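Local coordinates for neutral ceramidase (Pseudomonas aeruginosa, PDB 2ZWS), which catalyses the zinc-dependent hydrolysis of the N-acyl linkage of ceramides to sphingosine and free fatty acid, and also the reverse synthesis, at residues 24-28 and 29-33; 280-283 and 284-288; 426-430 and 431-435. All coordinates share one frame; numbering follows the deposited sequence. Where two conformers were deposited one is given.

Interaction 1: 24-28 and 29-33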
loop_
_atom_site.group_PDB
_atom_site.type_symbol
_atom_site.label_atom_id
_atom_site.label_comp_id
_atom_site.label_asym_id
_atom_site.label_seq_id
_atom_site.Cartn_x
_atom_site.Cartn_y
_atom_site.Cartn_z
ATOM N N MET A 24 -1.576 -6.861 8.253
ATOM C CA MET A 24 -1.410 -5.470 8.664
ATOM C C MET A 24 -2.630 -4.616 8.303
ATOM O O MET A 24 -3.002 -4.517 7.127
ATOM C CB MET A 24 -0.168 -4.846 7.994
ATOM C CG MET A 24 0.159 -3.413 8.479
ATOM S SD MET A 24 0.572 -3.430 10.229
ATOM C CE MET A 24 -0.177 -1.902 10.836
ATOM N N GLY A 25 -3.226 -3.982 9.315
ATOM C CA GLY A 25 -4.315 -3.037 9.083
ATOM C C GLY A 25 -5.469 -3.214 10.057
ATOM O O GLY A 25 -6.015 -2.229 10.567
ATOM N N TYR A 26 -5.864 -4.459 10.288
ATOM C CA TYR A 26 -7.026 -4.739 11.153
ATOM C C TYR A 26 -6.699 -5.006 12.646
ATOM O O TYR A 26 -7.608 -5.194 13.464
ATOM C CB TYR A 26 -7.884 -5.867 10.562
ATOM C CG TYR A 26 -8.577 -5.487 9.259
ATOM C CD1 TYR A 26 -8.438 -6.276 8.114
ATOM C CD2 TYR A 26 -9.404 -4.339 9.185
ATOM C CE1 TYR A 26 -9.087 -5.936 6.899
ATOM C CE2 TYR A 26 -10.051 -3.997 7.970
ATOM C CZ TYR A 26 -9.879 -4.793 6.846
ATOM O OH TYR A 26 -10.512 -4.435 5.666
ATOM N N SER A 27 -5.414 -5.026 12.994
ATOM C CA SER A 27 -4.965 -5.177 14.380
ATOM C C SER A 27 -5.514 -6.432 15.038
ATOM O O SER A 27 -5.813 -6.443 16.243
ATOM C CB SER A 27 -5.351 -3.940 15.181
ATOM O OG SER A 27 -4.897 -2.792 14.495
ATOM N N SER A 28 -5.609 -7.501 14.259
ATOM C CA SER A 28 -6.182 -8.739 14.762
ATOM C C SER A 28 -5.130 -9.806 15.013
ATOM O O SER A 28 -4.324 -10.096 14.141
ATOM C CB SER A 28 -7.243 -9.270 13.803
ATOM O OG SER A 28 -7.741 -10.511 14.263
ATOM N N LEU A 29 -5.162 -10.409 16.201
ATOM C CA LEU A 29 -4.339 -11.594 16.476
ATOM C C LEU A 29 -4.828 -12.898 15.817
ATOM O O LEU A 29 -4.138 -13.922 15.883
ATOM C CB LEU A 29 -4.239 -11.831 17.991
ATOM C CG LEU A 29 -3.505 -10.804 18.842
ATOM C CD1 LEU A 29 -3.840 -11.096 20.282
ATOM C CD2 LEU A 29 -1.994 -10.882 18.616
ATOM N N GLU A 30 -6.026 -12.829 15.240
ATOM C CA GLU A 30 -6.670 -13.952 14.576
ATOM C C GLU A 30 -6.901 -13.695 13.085
ATOM O O GLU A 30 -7.875 -14.175 12.503
ATOM C CB GLU A 30 -7.991 -14.295 15.272
ATOM C CG GLU A 30 -7.841 -14.958 16.640
ATOM C CD GLU A 30 -9.178 -15.173 17.350
ATOM O OE1 GLU A 30 -9.172 -15.292 18.594
ATOM O OE2 GLU A 30 -10.232 -15.216 16.678
ATOM N N GLN A 31 -5.999 -12.932 12.474
ATOM C CA GLN A 31 -6.006 -12.761 11.031
ATOM C C GLN A 31 -4.625 -13.006 10.477
ATOM O O GLN A 31 -3.899 -12.067 10.121
ATOM C CB GLN A 31 -6.497 -11.368 10.641
ATOM C CG GLN A 31 -6.856 -11.297 9.167
ATOM C CD GLN A 31 -6.894 -9.890 8.621
ATOM O OE1 GLN A 31 -6.511 -8.912 9.280
ATOM N NE2 GLN A 31 -7.342 -9.780 7.372
ATOM N N LYS A 32 -4.266 -14.280 10.399
ATOM C CA LYS A 32 -2.983 -14.666 9.805
ATOM C C LYS A 32 -3.096 -15.028 8.332
ATOM O O LYS A 32 -4.124 -15.560 7.902
ATOM C CB LYS A 32 -2.348 -15.798 10.601
ATOM C CG LYS A 32 -2.005 -15.371 12.034
ATOM C CD LYS A 32 -0.909 -16.240 12.616
ATOM C CE LYS A 32 -0.775 -16.009 14.076
ATOM N NZ LYS A 32 0.310 -16.903 14.599
ATOM N N THR A 33 -2.048 -14.733 7.560
ATOM C CA THR A 33 -2.074 -15.120 6.148
ATOM C C THR A 33 -2.281 -16.623 6.005
ATOM O O THR A 33 -1.831 -17.429 6.844
ATOM C CB THR A 33 -0.803 -14.686 5.366
ATOM O OG1 THR A 33 0.348 -15.206 6.057
ATOM C CG2 THR A 33 -0.688 -13.144 5.353
HETATM O O HOH W 1 -5.010 -6.577 8.444
HETATM O O HOH W 2 -4.998 -7.821 11.309
HETATM O O HOH W 3 -3.139 -12.290 13.390
#
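Tyr26 and Gln31 meet by van der Waals contact at the rim of the phenol: Gln31 OE1 lies in the ring plane, 3.5 Å from Tyr26 CD1, and the amide plane is turned 40° from the ring. An extended Gln31 chain, with CG anti to the backbone N (chi1 -165°), carries the amide back across the turn to this edge. Carbon-to-carbon contact is slight, chiefly Ser28 CB against Gln31 CB at 3.9 Å. The direct polar contact belongs to Ser28, whose OG accepts Glu30 N at 3.0 Å with an N-H...O angle of 149°. This is an ST turn, laid over a type I beta turn from Ser28 to Gln31 that leads the chain from strand 22-24 into strand 32-36. Leu29 N, between these residues, is buried with no partner. Water completes the polar network. Water 3 bridges the turn, giving a proton to Ser28 O at 2.6 Å and accepting from Gln31 N at 3.1 Å, where a direct backbone bond would otherwise close it. Two further waters accept from Tyr26 N and Ser28 N respectively, and each sits where it can donate to Gln31 OE1, at 2.9 Å for water 1 and 2.8 Å for water 2. Through these waters the glutamine oxygen, just ahead of strand 32-36, can be linked to the backbone of Tyr26 and Ser28. Gln31 NE2 bonds to Asn212 O and Tyr26 OH to Met208 O, so each polar end has a further partner. The Tyr26 ring also meets that of His99, and its side chain lies about 7 Å from that of the zinc ligand His204.

Interaction 2: 280-283 and 284-288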
loop_
_atom_site.group_PDB
_atom_site.type_symbol
_atom_site.label_atom_id
_atom_site.label_comp_id
_atom_site.label_asym_id
_atom_site.label_seq_id
_atom_site.Cartn_x
_atom_site.Cartn_y
_atom_site.Cartn_z
ATOM N N ALA A 280 -10.494 6.834 -13.695
ATOM C CA ALA A 280 -9.091 7.118 -14.052
ATOM C C ALA A 280 -8.923 7.025 -15.556
ATOM O O ALA A 280 -8.285 7.873 -16.162
ATOM C CB ALA A 280 -8.149 6.139 -13.350
ATOM N N TYR A 281 -9.534 6.000 -16.139
ATOM C CA TYR A 281 -9.441 5.785 -17.563
ATOM C C TYR A 281 -10.103 6.944 -18.322
ATOM O O TYR A 281 -9.561 7.425 -19.332
ATOM C CB TYR A 281 -10.128 4.460 -17.934
ATOM C CG TYR A 281 -9.758 4.002 -19.307
ATOM C CD1 TYR A 281 -10.606 4.222 -20.392
ATOM C CD2 TYR A 281 -8.541 3.375 -19.536
ATOM C CE1 TYR A 281 -10.219 3.829 -21.685
ATOM C CE2 TYR A 281 -8.160 2.984 -20.815
ATOM C CZ TYR A 281 -9.010 3.208 -21.870
ATOM O OH TYR A 281 -8.631 2.800 -23.116
ATOM N N GLU A 282 -11.262 7.378 -17.831
ATOM C CA GLU A 282 -11.993 8.524 -18.409
ATOM C C GLU A 282 -11.103 9.776 -18.373
ATOM O O GLU A 282 -10.901 10.461 -19.401
ATOM C CB GLU A 282 -13.274 8.803 -17.624
ATOM C CG GLU A 282 -13.969 10.064 -18.138
ATOM C CD GLU A 282 -15.202 10.469 -17.379
ATOM O OE1 GLU A 282 -15.513 9.907 -16.309
ATOM O OE2 GLU A 282 -15.907 11.387 -17.873
ATOM N N ILE A 283 -10.525 10.055 -17.208
ATOM C CA ILE A 283 -9.715 11.280 -17.072
ATOM C C ILE A 283 -8.486 11.220 -17.978
ATOM O O ILE A 283 -8.193 12.193 -18.717
ATOM C CB ILE A 283 -9.291 11.507 -15.610
ATOM C CG1 ILE A 283 -10.530 11.766 -14.745
ATOM C CG2 ILE A 283 -8.199 12.605 -15.503
ATOM C CD1 ILE A 283 -10.256 11.637 -13.245
ATOM N N ALA A 284 -7.752 10.098 -17.912
ATOM C CA ALA A 284 -6.551 9.944 -18.748
ATOM C C ALA A 284 -6.916 10.177 -20.209
ATOM O O ALA A 284 -6.165 10.830 -20.932
ATOM C CB ALA A 284 -5.871 8.564 -18.565
ATOM N N GLY A 285 -8.093 9.683 -20.608
ATOM C CA GLY A 285 -8.533 9.748 -22.005
ATOM C C GLY A 285 -8.745 11.164 -22.480
ATOM O O GLY A 285 -8.675 11.431 -23.701
ATOM N N GLN A 286 -9.049 12.052 -21.528
ATOM C CA GLN A 286 -9.250 13.498 -21.805
ATOM C C GLN A 286 -7.943 14.299 -21.990
ATOM O O GLN A 286 -7.990 15.412 -22.528
ATOM C CB GLN A 286 -10.164 14.128 -20.737
ATOM C CG GLN A 286 -11.575 13.503 -20.734
ATOM C CD GLN A 286 -12.436 13.826 -19.513
ATOM O OE1 GLN A 286 -11.936 14.148 -18.440
ATOM N NE2 GLN A 286 -13.761 13.705 -19.676
ATOM N N ALA A 287 -6.797 13.758 -21.535
ATOM C CA ALA A 287 -5.471 14.419 -21.606
ATOM C C ALA A 287 -5.620 15.925 -21.373
ATOM O O ALA A 287 -5.368 16.764 -22.264
ATOM C CB ALA A 287 -4.784 14.132 -22.948
ATOM N N GLN A 288 -6.074 16.267 -20.179
ATOM C CA GLN A 288 -6.692 17.588 -19.974
ATOM C C GLN A 288 -5.720 18.749 -20.120
ATOM O O GLN A 288 -6.036 19.774 -20.760
ATOM C CB GLN A 288 -7.421 17.652 -18.627
ATOM C CG GLN A 288 -8.596 16.665 -18.518
ATOM C CD GLN A 288 -9.289 16.668 -17.165
ATOM O OE1 GLN A 288 -10.170 15.837 -16.903
ATOM N NE2 GLN A 288 -8.856 17.537 -16.286
HETATM O O HOH W 4 -6.138 14.073 -18.286
#
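Gln286 has CG anti to its own carbonyl carbon (chi1 -62°), a setting that lays the start of its extended side chain back over the preceding helical turn, with CG 3.4 Å from Glu282 O and CB 3.4 Å from Ile283 O. Ile283 turns its CG2 branch to the side of its carbonyl carbon, towards the chain beyond the helix, where it loosely approaches the end of the Gln288 side chain. The segments form the C-terminal end of helix 265-286, in an arrangement close to a Schellman motif: Ala287 takes positive phi (37°) and reverses the chain, and Ile283 and Gln288 occupy the positions that such a motif would pair. The backbone bonds record how the helix closes. Ala284 N reaches Ala280 O in a nearly straight bond of 2.9 Å (172° at the hydrogen), and Gly285 N follows to Tyr281 O. Gln286 N is then shared: it makes a weak bond to Glu282 O and a shorter one, 2.9 Å, to Ile283 O, above the carbonyl plane. Ala287 N continues the tighter pattern to Ala284 O. The helix is amphipathic here. Ile283 packs on Met182 and Val184 of strand 181-189, and Ala280 and Ala284 on Trp227 of helix 218-231, while Glu282 and Gln286 lie on the exposed side, Glu282 OE1 paired with Lys279. In place of the direct bond that would close the motif, water 4 joins the ends, donating to Ile283 O at 2.8 Å and accepting from Gln288 N at 2.9 Å.

Interaction 3: 426-430 and 431-435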
loop_
_atom_site.group_PDB
_atom_site.type_symbol
_atom_site.label_atom_id
_atom_site.label_comp_id
_atom_site.label_asym_id
_atom_site.label_seq_id
_atom_site.Cartn_x
_atom_site.Cartn_y
_atom_site.Cartn_z
ATOM N N ALA A 426 -2.111 28.316 -2.215
ATOM C CA ALA A 426 -2.012 29.779 -2.026
ATOM C C ALA A 426 -0.550 30.229 -1.997
ATOM O O ALA A 426 -0.196 31.218 -2.635
ATOM C CB ALA A 426 -2.783 30.230 -0.762
ATOM N N ALA A 427 0.301 29.489 -1.290
ATOM C CA ALA A 427 1.716 29.820 -1.188
ATOM C C ALA A 427 2.461 29.607 -2.504
ATOM O O ALA A 427 3.422 30.319 -2.802
ATOM C CB ALA A 427 2.374 29.027 -0.061
ATOM N N SER A 428 2.018 28.633 -3.293
ATOM C CA SER A 428 2.726 28.263 -4.532
ATOM C C SER A 428 2.253 28.897 -5.842
ATOM O O SER A 428 2.912 28.740 -6.877
ATOM C CB SER A 428 2.709 26.739 -4.680
ATOM O OG SER A 428 3.363 26.145 -3.579
ATOM N N GLU A 429 1.130 29.615 -5.794
ATOM C CA GLU A 429 0.547 30.211 -6.995
ATOM C C GLU A 429 1.575 31.066 -7.753
ATOM O O GLU A 429 1.715 30.965 -8.982
ATOM C CB GLU A 429 -0.618 31.098 -6.580
ATOM C CG GLU A 429 -1.885 30.924 -7.383
ATOM C CD GLU A 429 -1.821 31.498 -8.781
ATOM O OE1 GLU A 429 -1.091 32.498 -9.003
ATOM O OE2 GLU A 429 -2.528 30.955 -9.670
ATOM N N ALA A 430 2.297 31.904 -7.008
ATOM C CA ALA A 430 3.313 32.780 -7.608
ATOM C C ALA A 430 4.466 32.035 -8.263
ATOM O O ALA A 430 5.173 32.602 -9.116
ATOM C CB ALA A 430 3.853 33.769 -6.574
ATOM N N ALA A 431 4.682 30.778 -7.864
ATOM C CA ALA A 431 5.720 29.930 -8.481
ATOM C C ALA A 431 5.262 29.236 -9.774
ATOM O O ALA A 431 6.051 28.530 -10.424
ATOM C CB ALA A 431 6.226 28.901 -7.488
ATOM N N GLY A 432 3.990 29.418 -10.114
ATOM C CA GLY A 432 3.418 28.855 -11.330
ATOM C C GLY A 432 2.758 27.509 -11.079
ATOM O O GLY A 432 2.407 26.798 -12.033
ATOM N N ILE A 433 2.554 27.169 -9.808
ATOM C CA ILE A 433 1.850 25.921 -9.487
ATOM C C ILE A 433 0.344 26.102 -9.659
ATOM O O ILE A 433 -0.240 27.071 -9.159
ATOM C CB ILE A 433 2.156 25.456 -8.044
ATOM C CG1 ILE A 433 3.661 25.207 -7.852
ATOM C CG2 ILE A 433 1.336 24.205 -7.698
ATOM C CD1 ILE A 433 4.289 24.278 -8.893
ATOM N N ARG A 434 -0.288 25.145 -10.333
ATOM C CA ARG A 434 -1.723 25.210 -10.596
ATOM C C ARG A 434 -2.519 24.048 -10.004
ATOM O O ARG A 434 -3.732 24.105 -9.932
ATOM C CB ARG A 434 -1.975 25.300 -12.112
ATOM C CG ARG A 434 -1.308 26.530 -12.795
ATOM C CD ARG A 434 -1.946 27.850 -12.303
ATOM N NE ARG A 434 -1.253 29.063 -12.771
ATOM C CZ ARG A 434 -0.429 29.814 -12.033
ATOM N NH1 ARG A 434 -0.142 29.510 -10.763
ATOM N NH2 ARG A 434 0.121 30.901 -12.572
ATOM N N HIS A 435 -1.824 22.986 -9.614
ATOM C CA HIS A 435 -2.498 21.829 -9.031
ATOM C C HIS A 435 -1.632 21.272 -7.919
ATOM O O HIS A 435 -0.420 21.118 -8.087
ATOM C CB HIS A 435 -2.742 20.743 -10.081
ATOM C CG HIS A 435 -3.536 21.214 -11.260
ATOM N ND1 HIS A 435 -4.891 21.465 -11.194
ATOM C CD2 HIS A 435 -3.163 21.494 -12.524
ATOM C CE1 HIS A 435 -5.320 21.872 -12.377
ATOM N NE2 HIS A 435 -4.288 21.902 -13.201
HETATM O O HOH W 5 2.276 32.356 -11.764
#
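The Arg434 guanidinium, in one of its two modelled conformers, lies nearly parallel to the Glu429 carboxylate, the planes 6° apart. Glu429 OE2 sits over one face towards the rim, 3.0 Å from Arg434 NH1, so this salt bridge joins charges without an N-H aimed at the oxygen. Gly432 O lies over the opposite face, also near the rim, and at the edge, in plane, are the Glu429 backbone carbonyl and water 5. The directed bond goes to that carbonyl: Arg434 NH1 points at a lone pair of Glu429 O, 3.0 Å away and almost straight (170°). Bends at chi2 in both side chains fold them back to this meeting. Arg434 NH1 also donates to Ile433 O at 2.9 Å, while water 5 links Arg434 NH2 to Glu429 O. That carbonyl is therefore gripped by the guanidinium, the water and Gly432 N. Away from the charged pair, Ser428 CB rests 3.6 Å from both Ile433 CB and CG1; its OG bonds to Glu404 OE1 of strand 403-407. Ser428 O accepts Ala431 N and, weakly, Ile433 N at 3.3 Å. With Gly432 at positive phi (94°), its N bonded to Glu429 O at 3.0 Å and the Ser428-Ile433 apolar contact, this is a Schellman motif, here finishing helix 414-428 before the chain enters strand 435-439.

All three contacts are local and lie in the N-terminal family region. Interaction 1 is a surface turn between two strands; interactions 2 and 3 are partly buried helix ends, each leading into a strand. The centres of interactions 2 and 3 lie about 23 Å apart, whereas interaction 1 is on the opposite side of the chain's centre from both, about 37 and 43 Å away, and nearest to the zinc. Interactions 2 and 3 share a Schellman-like reversal with positive phi, at an alanine in one and a glycine in the other; water closes the first and a weak direct bond the second. Interaction 1 depends most on water, interaction 2 on backbone bonds, and interaction 3 alone has a salt bridge between its own segments.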